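Local coordinates for arylsulfatase (Pseudoalteromonas sp. MB47, PDB 7AJ0), which removes sulfate groups from the polysaccharide fucoidan as an exo-acting, hexameric sulfatase, at the interface of chains A and B. Numbering follows the deposited sequence. Chains: chain A/B, Arylsulfatase.

Contact 1: the interface of chains A and B. Residues chain A 14, 435, 437, 469, 484, 487; chain B 197-198, 204, 207-208.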
ATOM      1  N   PHE A  14      -7.246 -38.740 -10.888  1.00 28.70           N
ATOM      2  CA  PHE A  14      -5.977 -38.082 -10.602  1.00 26.28           C
ATOM      3  C   PHE A  14      -5.121 -38.817  -9.580  1.00 26.01           C
ATOM      4  O   PHE A  14      -3.893 -38.844  -9.718  1.00 37.48           O
ATOM      5  CB  PHE A  14      -6.229 -36.651 -10.105  1.00 25.97           C
ATOM      6  CG  PHE A  14      -6.709 -35.715 -11.175  1.00 26.15           C
ATOM      7  CD1 PHE A  14      -5.850 -35.292 -12.176  1.00 26.01           C
ATOM      8  CD2 PHE A  14      -8.015 -35.254 -11.178  1.00 31.47           C
ATOM      9  CE1 PHE A  14      -6.287 -34.431 -13.164  1.00 26.23           C
ATOM     10  CE2 PHE A  14      -8.458 -34.393 -12.163  1.00 26.72           C
ATOM     11  CZ  PHE A  14      -7.592 -33.981 -13.158  1.00 26.58           C
ATOM     12  N   LEU A 435       1.594 -31.712  -7.860  1.00 22.90           N
ATOM     13  CA  LEU A 435       2.238 -31.537  -9.164  1.00 22.96           C
ATOM     14  C   LEU A 435       3.101 -30.284  -9.030  1.00 22.68           C
ATOM     15  O   LEU A 435       3.926 -30.210  -8.105  1.00 22.40           O
ATOM     16  CB  LEU A 435       1.188 -31.502 -10.264  1.00 23.35           C
ATOM     17  CG  LEU A 435       0.274 -32.726 -10.363  1.00 32.87           C
ATOM     18  CD1 LEU A 435      -0.932 -32.443 -11.253  1.00 24.40           C
ATOM     19  CD2 LEU A 435       1.051 -33.932 -10.875  1.00 23.79           C
ATOM     20  N   TYR A 437       1.682 -27.168  -8.703  1.00 22.74           N
ATOM     21  CA  TYR A 437       0.681 -26.179  -8.327  1.00 22.87           C
ATOM     22  C   TYR A 437       0.680 -25.994  -6.816  1.00 22.67           C
ATOM     23  O   TYR A 437       0.600 -26.969  -6.063  1.00 22.61           O
ATOM     24  CB  TYR A 437      -0.707 -26.601  -8.814  1.00 23.25           C
ATOM     25  CG  TYR A 437      -0.766 -26.808 -10.311  1.00 24.10           C
ATOM     26  CD1 TYR A 437      -1.060 -25.755 -11.166  1.00 23.77           C
ATOM     27  CD2 TYR A 437      -0.510 -28.054 -10.869  1.00 23.61           C
ATOM     28  CE1 TYR A 437      -1.106 -25.938 -12.532  1.00 24.09           C
ATOM     29  CE2 TYR A 437      -0.555 -28.245 -12.234  1.00 23.92           C
ATOM     30  CZ  TYR A 437      -0.854 -27.185 -13.061  1.00 24.16           C
ATOM     31  OH  TYR A 437      -0.896 -27.373 -14.423  1.00 35.25           O
ATOM     32  N   ASN A 469       1.012 -21.569 -10.318  1.00 23.37           N
ATOM     33  CA  ASN A 469       1.785 -22.554 -11.074  1.00 23.30           C
ATOM     34  C   ASN A 469       3.257 -22.271 -10.795  1.00 23.01           C
ATOM     35  O   ASN A 469       3.825 -21.307 -11.313  1.00 23.12           O
ATOM     36  CB  ASN A 469       1.473 -22.473 -12.561  1.00 23.71           C
ATOM     37  CG  ASN A 469       2.235 -23.508 -13.375  1.00 23.72           C
ATOM     38  OD1 ASN A 469       3.372 -23.858 -13.058  1.00 23.43           O
ATOM     39  ND2 ASN A 469       1.607 -24.001 -14.432  1.00 24.10           N
ATOM     40  N   TYR A 484      -6.947 -20.917 -14.407  1.00 26.44           N
ATOM     41  CA  TYR A 484      -6.350 -21.932 -15.266  1.00 26.39           C
ATOM     42  C   TYR A 484      -6.345 -23.306 -14.609  1.00 26.11           C
ATOM     43  O   TYR A 484      -5.614 -24.197 -15.052  1.00 25.97           O
ATOM     44  CB  TYR A 484      -4.918 -21.543 -15.642  1.00 26.12           C
ATOM     45  CG  TYR A 484      -4.784 -20.175 -16.264  1.00 26.42           C
ATOM     46  CD1 TYR A 484      -5.210 -19.938 -17.564  1.00 26.99           C
ATOM     47  CD2 TYR A 484      -4.219 -19.122 -15.556  1.00 34.18           C
ATOM     48  CE1 TYR A 484      -5.084 -18.685 -18.140  1.00 27.33           C
ATOM     49  CE2 TYR A 484      -4.089 -17.867 -16.122  1.00 27.22           C
ATOM     50  CZ  TYR A 484      -4.522 -17.654 -17.414  1.00 27.08           C
ATOM     51  OH  TYR A 484      -4.391 -16.405 -17.977  1.00 27.47           O
ATOM     52  N   TRP A 487      -9.993 -27.624 -13.767  1.00 27.05           N
ATOM     53  CA  TRP A 487      -9.921 -29.079 -13.830  1.00 27.09           C
ATOM     54  C   TRP A 487      -9.268 -29.667 -12.584  1.00 26.60           C
ATOM     55  O   TRP A 487      -9.569 -30.806 -12.210  1.00 26.71           O
ATOM     56  CB  TRP A 487      -9.152 -29.513 -15.080  1.00 27.16           C
ATOM     57  CG  TRP A 487      -7.785 -28.914 -15.178  1.00 26.69           C
ATOM     58  CD1 TRP A 487      -7.425 -27.808 -15.891  1.00 26.74           C
ATOM     59  CD2 TRP A 487      -6.594 -29.381 -14.535  1.00 26.15           C
ATOM     60  NE1 TRP A 487      -6.084 -27.558 -15.734  1.00 26.27           N
ATOM     61  CE2 TRP A 487      -5.551 -28.509 -14.905  1.00 25.90           C
ATOM     62  CE3 TRP A 487      -6.309 -30.451 -13.682  1.00 25.91           C
ATOM     63  CZ2 TRP A 487      -4.245 -28.674 -14.453  1.00 25.41           C
ATOM     64  CZ3 TRP A 487      -5.012 -30.613 -13.234  1.00 25.43           C
ATOM     65  CH2 TRP A 487      -3.995 -29.730 -13.621  1.00 25.17           C
TER
ATOM     66  N   ASP B 197      -0.513 -25.763 -20.047  1.00 31.53           N
ATOM     67  CA  ASP B 197       0.098 -26.575 -18.998  1.00 32.12           C
ATOM     68  C   ASP B 197      -0.602 -27.921 -18.855  1.00 32.38           C
ATOM     69  O   ASP B 197       0.038 -28.925 -18.523  1.00 33.14           O
ATOM     70  CB  ASP B 197       0.081 -25.826 -17.662  1.00 31.80           C
ATOM     71  CG  ASP B 197      -1.320 -25.459 -17.210  1.00 31.03           C
ATOM     72  OD1 ASP B 197      -2.153 -25.109 -18.071  1.00 30.52           O
ATOM     73  OD2 ASP B 197      -1.589 -25.516 -15.991  1.00 31.24           O
ATOM     74  N   MET B 198      -1.908 -27.962 -19.111  1.00 31.83           N
ATOM     75  CA  MET B 198      -2.687 -29.194 -19.095  1.00 32.08           C
ATOM     76  C   MET B 198      -2.928 -29.758 -20.489  1.00 32.28           C
ATOM     77  O   MET B 198      -2.911 -30.978 -20.666  1.00 32.90           O
ATOM     78  CB  MET B 198      -4.031 -28.944 -18.400  1.00 31.43           C
ATOM     79  CG  MET B 198      -4.958 -30.145 -18.350  1.00 31.67           C
ATOM     80  SD  MET B 198      -6.033 -30.263 -19.792  1.00 31.36           S
ATOM     81  CE  MET B 198      -7.155 -28.894 -19.507  1.00 30.32           C
ATOM     82  N   LEU B 204      -1.056 -35.423 -18.201  1.00 36.19           N
ATOM     83  CA  LEU B 204      -2.026 -34.628 -17.456  1.00 35.32           C
ATOM     84  C   LEU B 204      -3.332 -34.491 -18.228  1.00 34.67           C
ATOM     85  O   LEU B 204      -4.416 -34.582 -17.640  1.00 34.33           O
ATOM     86  CB  LEU B 204      -1.427 -33.260 -17.142  1.00 34.79           C
ATOM     87  CG  LEU B 204      -1.977 -32.483 -15.949  1.00 34.18           C
ATOM     88  CD1 LEU B 204      -2.034 -33.340 -14.698  1.00 35.57           C
ATOM     89  CD2 LEU B 204      -1.107 -31.250 -15.713  1.00 33.90           C
ATOM     90  N   LYS B 207      -5.570 -37.580 -18.012  1.00 35.78           N
ATOM     91  CA  LYS B 207      -6.322 -37.668 -16.766  1.00 35.65           C
ATOM     92  C   LYS B 207      -7.438 -36.631 -16.715  1.00 34.60           C
ATOM     93  O   LYS B 207      -8.589 -36.960 -16.407  1.00 34.48           O
ATOM     94  CB  LYS B 207      -5.384 -37.487 -15.571  1.00 35.95           C
ATOM     95  CG  LYS B 207      -4.454 -38.657 -15.329  1.00 37.11           C
ATOM     96  CD  LYS B 207      -3.468 -38.358 -14.210  1.00 37.42           C
ATOM     97  CE  LYS B 207      -2.622 -39.581 -13.886  1.00 49.26           C
ATOM     98  NZ  LYS B 207      -1.493 -39.256 -12.970  1.00 54.68           N
ATOM     99  N   ALA B 208      -7.115 -35.372 -17.018  1.00 33.89           N
ATOM    100  CA  ALA B 208      -8.085 -34.299 -16.842  1.00 32.94           C
ATOM    101  C   ALA B 208      -9.252 -34.413 -17.815  1.00 32.63           C
ATOM    102  O   ALA B 208     -10.384 -34.062 -17.462  1.00 32.13           O
ATOM    103  CB  ALA B 208      -7.396 -32.942 -17.002  1.00 32.36           C
TER
HETATM  104  O   HOH W   1      -4.863 -25.419 -17.403  1.00 22.07           O

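Contact 2: the interface of chains A and B. Residues chain A 464, 479-483; chain B 331-332, 451, 453-454.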
ATOM      1  N   ALA A 464     -11.944 -18.034  -3.491  1.00 27.09           N
ATOM      2  CA  ALA A 464     -11.179 -19.135  -4.054  1.00 26.63           C
ATOM      3  C   ALA A 464      -9.813 -19.233  -3.393  1.00 26.05           C
ATOM      4  O   ALA A 464      -9.183 -18.207  -3.108  1.00 25.94           O
ATOM      5  CB  ALA A 464     -10.995 -18.954  -5.571  1.00 26.65           C
ATOM      6  N   SER A 479      -1.492 -14.369  -7.634  1.00 27.01           N
ATOM      7  CA  SER A 479      -2.262 -15.597  -7.752  1.00 25.50           C
ATOM      8  C   SER A 479      -3.258 -15.518  -8.901  1.00 24.99           C
ATOM      9  O   SER A 479      -3.860 -14.471  -9.152  1.00 25.42           O
ATOM     10  CB  SER A 479      -3.003 -15.880  -6.445  1.00 24.52           C
ATOM     11  OG  SER A 479      -4.018 -16.847  -6.638  1.00 29.86           O
ATOM     12  N   THR A 480      -3.425 -16.644  -9.601  1.00 24.94           N
ATOM     13  CA  THR A 480      -4.440 -16.781 -10.636  1.00 25.39           C
ATOM     14  C   THR A 480      -5.612 -17.650 -10.202  1.00 25.51           C
ATOM     15  O   THR A 480      -6.587 -17.766 -10.952  1.00 25.93           O
ATOM     16  CB  THR A 480      -3.827 -17.366 -11.917  1.00 25.38           C
ATOM     17  OG1 THR A 480      -3.218 -18.630 -11.626  1.00 24.96           O
ATOM     18  CG2 THR A 480      -2.782 -16.415 -12.489  1.00 25.41           C
ATOM     19  N   GLY A 481      -5.536 -18.266  -9.025  1.00 25.19           N
ATOM     20  CA  GLY A 481      -6.668 -19.006  -8.494  1.00 25.36           C
ATOM     21  C   GLY A 481      -7.219 -20.020  -9.471  1.00 30.41           C
ATOM     22  O   GLY A 481      -6.486 -20.836 -10.043  1.00 25.33           O
ATOM     23  N   HIS A 482      -8.537 -19.964  -9.671  1.00 26.06           N
ATOM     24  CA  HIS A 482      -9.253 -20.932 -10.486  1.00 26.35           C
ATOM     25  C   HIS A 482      -9.107 -20.696 -11.983  1.00 26.61           C
ATOM     26  O   HIS A 482      -9.585 -21.522 -12.768  1.00 26.87           O
ATOM     27  CB  HIS A 482     -10.744 -20.891 -10.133  1.00 26.86           C
ATOM     28  CG  HIS A 482     -11.493 -19.800 -10.838  1.00 32.31           C
ATOM     29  ND1 HIS A 482     -11.185 -18.465 -10.685  1.00 48.94           N
ATOM     30  CD2 HIS A 482     -12.524 -19.849 -11.715  1.00 31.46           C
ATOM     31  CE1 HIS A 482     -11.998 -17.738 -11.433  1.00 32.36           C
ATOM     32  NE2 HIS A 482     -12.821 -18.554 -12.066  1.00 50.31           N
ATOM     33  N   GLN A 483      -8.467 -19.600 -12.398  1.00 26.60           N
ATOM     34  CA  GLN A 483      -8.557 -19.183 -13.794  1.00 28.93           C
ATOM     35  C   GLN A 483      -8.063 -20.268 -14.743  1.00 26.96           C
ATOM     36  O   GLN A 483      -8.680 -20.517 -15.785  1.00 27.94           O
ATOM     37  CB  GLN A 483      -7.765 -17.894 -14.012  1.00 27.00           C
ATOM     38  CG  GLN A 483      -8.154 -17.150 -15.277  1.00 33.41           C
ATOM     39  CD  GLN A 483      -7.210 -16.013 -15.605  1.00 29.03           C
ATOM     40  OE1 GLN A 483      -6.191 -15.825 -14.940  1.00 27.12           O
ATOM     41  NE2 GLN A 483      -7.545 -15.245 -16.637  1.00 38.59           N
TER
ATOM     42  N   ASP B 331     -11.553 -11.225 -12.885  1.00 24.04           N
ATOM     43  CA  ASP B 331     -10.361 -12.065 -12.851  1.00 24.45           C
ATOM     44  C   ASP B 331      -9.974 -12.555 -14.240  1.00 31.18           C
ATOM     45  O   ASP B 331      -8.785 -12.742 -14.521  1.00 24.92           O
ATOM     46  CB  ASP B 331     -10.585 -13.255 -11.916  1.00 24.61           C
ATOM     47  CG  ASP B 331     -10.716 -12.839 -10.465  1.00 34.57           C
ATOM     48  OD1 ASP B 331     -11.771 -12.274 -10.097  1.00 29.86           O
ATOM     49  OD2 ASP B 331      -9.760 -13.074  -9.694  1.00 25.02           O
ATOM     50  N   THR B 332     -10.953 -12.773 -15.118  1.00 24.33           N
ATOM     51  CA  THR B 332     -10.696 -13.240 -16.472  1.00 24.47           C
ATOM     52  C   THR B 332     -10.540 -12.092 -17.464  1.00 24.40           C
ATOM     53  O   THR B 332     -10.684 -12.303 -18.675  1.00 24.46           O
ATOM     54  CB  THR B 332     -11.814 -14.185 -16.922  1.00 24.36           C
ATOM     55  OG1 THR B 332     -13.076 -13.511 -16.869  1.00 23.98           O
ATOM     56  CG2 THR B 332     -11.863 -15.411 -16.018  1.00 24.54           C
ATOM     57  N   ARG B 451      -8.463  -8.940  -9.177  1.00 28.08           N
ATOM     58  CA  ARG B 451      -8.432 -10.337  -8.737  1.00 25.17           C
ATOM     59  C   ARG B 451      -9.333 -10.551  -7.521  1.00 25.09           C
ATOM     60  O   ARG B 451      -8.914 -11.024  -6.463  1.00 25.45           O
ATOM     61  CB  ARG B 451      -6.995 -10.754  -8.445  1.00 28.04           C
ATOM     62  CG  ARG B 451      -6.153 -10.923  -9.698  1.00 25.88           C
ATOM     63  CD  ARG B 451      -6.674 -12.097 -10.495  1.00 36.48           C
ATOM     64  NE  ARG B 451      -5.930 -12.337 -11.724  1.00 44.27           N
ATOM     65  CZ  ARG B 451      -6.080 -13.424 -12.470  1.00 31.75           C
ATOM     66  NH1 ARG B 451      -6.938 -14.364 -12.096  1.00 25.88           N
ATOM     67  NH2 ARG B 451      -5.370 -13.574 -13.579  1.00 47.88           N
ATOM     68  N   ILE B 453     -11.823 -12.726  -7.134  1.00 24.78           N
ATOM     69  CA  ILE B 453     -11.980 -14.132  -6.786  1.00 25.05           C
ATOM     70  C   ILE B 453     -10.659 -14.723  -6.308  1.00 25.60           C
ATOM     71  O   ILE B 453     -10.592 -15.359  -5.250  1.00 25.97           O
ATOM     72  CB  ILE B 453     -12.525 -14.925  -7.991  1.00 24.88           C
ATOM     73  CG1 ILE B 453     -13.928 -14.456  -8.368  1.00 24.43           C
ATOM     74  CG2 ILE B 453     -12.528 -16.422  -7.686  1.00 25.26           C
ATOM     75  CD1 ILE B 453     -14.347 -14.871  -9.765  1.00 28.05           C
ATOM     76  N   ASP B 454      -9.589 -14.506  -7.073  1.00 25.72           N
ATOM     77  CA  ASP B 454      -8.406 -15.350  -7.007  1.00 26.26           C
ATOM     78  C   ASP B 454      -7.297 -14.820  -6.107  1.00 26.69           C
ATOM     79  O   ASP B 454      -6.357 -15.569  -5.818  1.00 27.24           O
ATOM     80  CB  ASP B 454      -7.850 -15.562  -8.426  1.00 26.25           C
ATOM     81  CG  ASP B 454      -8.835 -16.277  -9.338  1.00 31.97           C
ATOM     82  OD1 ASP B 454      -9.438 -17.277  -8.897  1.00 39.04           O
ATOM     83  OD2 ASP B 454      -9.015 -15.838 -10.495  1.00 31.99           O
TER
HETATM   84  O   HOH W   2      -9.202 -15.413  -2.938  1.00 22.07           O

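Contact 1: the interface of chains A and B
Chain B presents the short helices 196-199 and 202-208 to a strip of chain A made from loops, the start of strand 437-440, the end of strand 466-469 and the end of the 3-10 turn 481-484. The patch, part of the subunit interface in the hexamer, has a polar end around B:Asp197 and an apolar end around B:Leu204 and A:Phe14, with A:Trp487 between them.

A:Trp487 is best followed outward from CB. CG sits in the crowded position between the backbone N and the carbonyl carbon (chi1 55°), and the indole then spreads across the patch. Its CD1 meets the terminal methyl CE of B:Met198 at 3.8 Å. At NE1 the ring does two things: its N-H points in plane to water 1, 3.0 Å away, in a nearly straight bond (165° at H), while B:Met198 lies over the face. The CG of B:Met198 stands 3.9 Å from the centroid of the five-membered ring, a CH-pi contact set toward the rim; bends at chi2 and chi3 bring CE back to CD1. CE2 and CZ2 run past the CB of the same methionine, and at the far corner CH2 touches CD2 of B:Leu204, whose chain crosses the indole at about a right angle.

The carboxylate of B:Asp197 is held by both its oxygens. OD2 accepts from the phenol OH of A:Tyr437 at 2.5 Å, a short bond that arrives from above the carboxylate plane (34° out of it), although OD2 lies in the plane of the tyrosine ring. OD1 lies 2.8 Å from water 1, and that water also meets the backbone O of A:Tyr484, so a carboxylate, an indole N-H and a peptide carbonyl share one solvent molecule.

At the apolar end A:Leu435 and B:Leu204 meet tip to tip, CD1 to CD1. Farther along helix 202-208, the ring tip CZ of A:Phe14 rests 3.7 Å from CA of B:Ala208.

Contact 2: the interface of chains A and B
Here the 3-10 turn 481-484 of chain A and the residues leading into it receive the B:Arg451 to B:Asp454 loop, a polar junction between subunits.

Hydrogen bonds across the interface gather on B:Asp454. Its OD1 accepts twice from A:His482: from ND1 at 2.8 Å, nearly straight (168° at H), in the imidazole plane and on the syn lone pair, and from the backbone N at 2.9 Å, from above the carboxylate plane. The ring, with CG in the crowded position (chi1 83°), folds back so that both N-H groups of one residue converge. The bond needs a hydrogen on ND1; the acid may also favour a charged ring, less so while paired with B:Arg451. The backbone O of B:Asp454 takes the hydroxyl OG of A:Ser479, which comes from above the carbonyl plane. Crossing at about a right angle, the guanidinium NH2 of B:Arg451 bonds the amide OE1 of A:Gln483 at 2.8 Å; OE1 lies in the guanidinium plane, NH2 above the amide plane, the two turned 71° apart.

Bonds within chain B probably hold this surface in shape. NH1 of B:Arg451 makes a salt bridge to OD2 of B:Asp454 at 3.0 Å. This may soften the close approach of OD2 to the backbone O of A:Thr480, 3.1 Å between two acceptors, which counts as a clash unless the acid carries a proton. Behind them, B:Asp331 braces the loop, taking the backbone N of B:Ile453 on OD1 and that of B:Asp454 on OD2.

Apolar packing is slight: CG2 of B:Ile453 lies 3.6 Å from CB of A:Ala464. Water 2 closes that edge, 2.7 Å from the backbone O of B:Ile453 and 2.8 Å from that of A:Ala464.

The C-alpha centres of contact 1 and contact 2 lie about 16 Å apart, so they are neighbouring patches of one A-B interface. Chain A joins them through its 3-10 turn 481-484, whose last residue, A:Tyr484, faces contact 1 while A:His482 and A:Gln483 serve contact 2. Chain B supplies different pieces: helices 196-199 and 202-208 for contact 1, the turn 330-332 and the loop at 451-454 for contact 2. The interface as a whole is not an exact two-fold, and in both patches the two copies contribute different segments; the paired patches probably help fix their relative orientation within the hexamer.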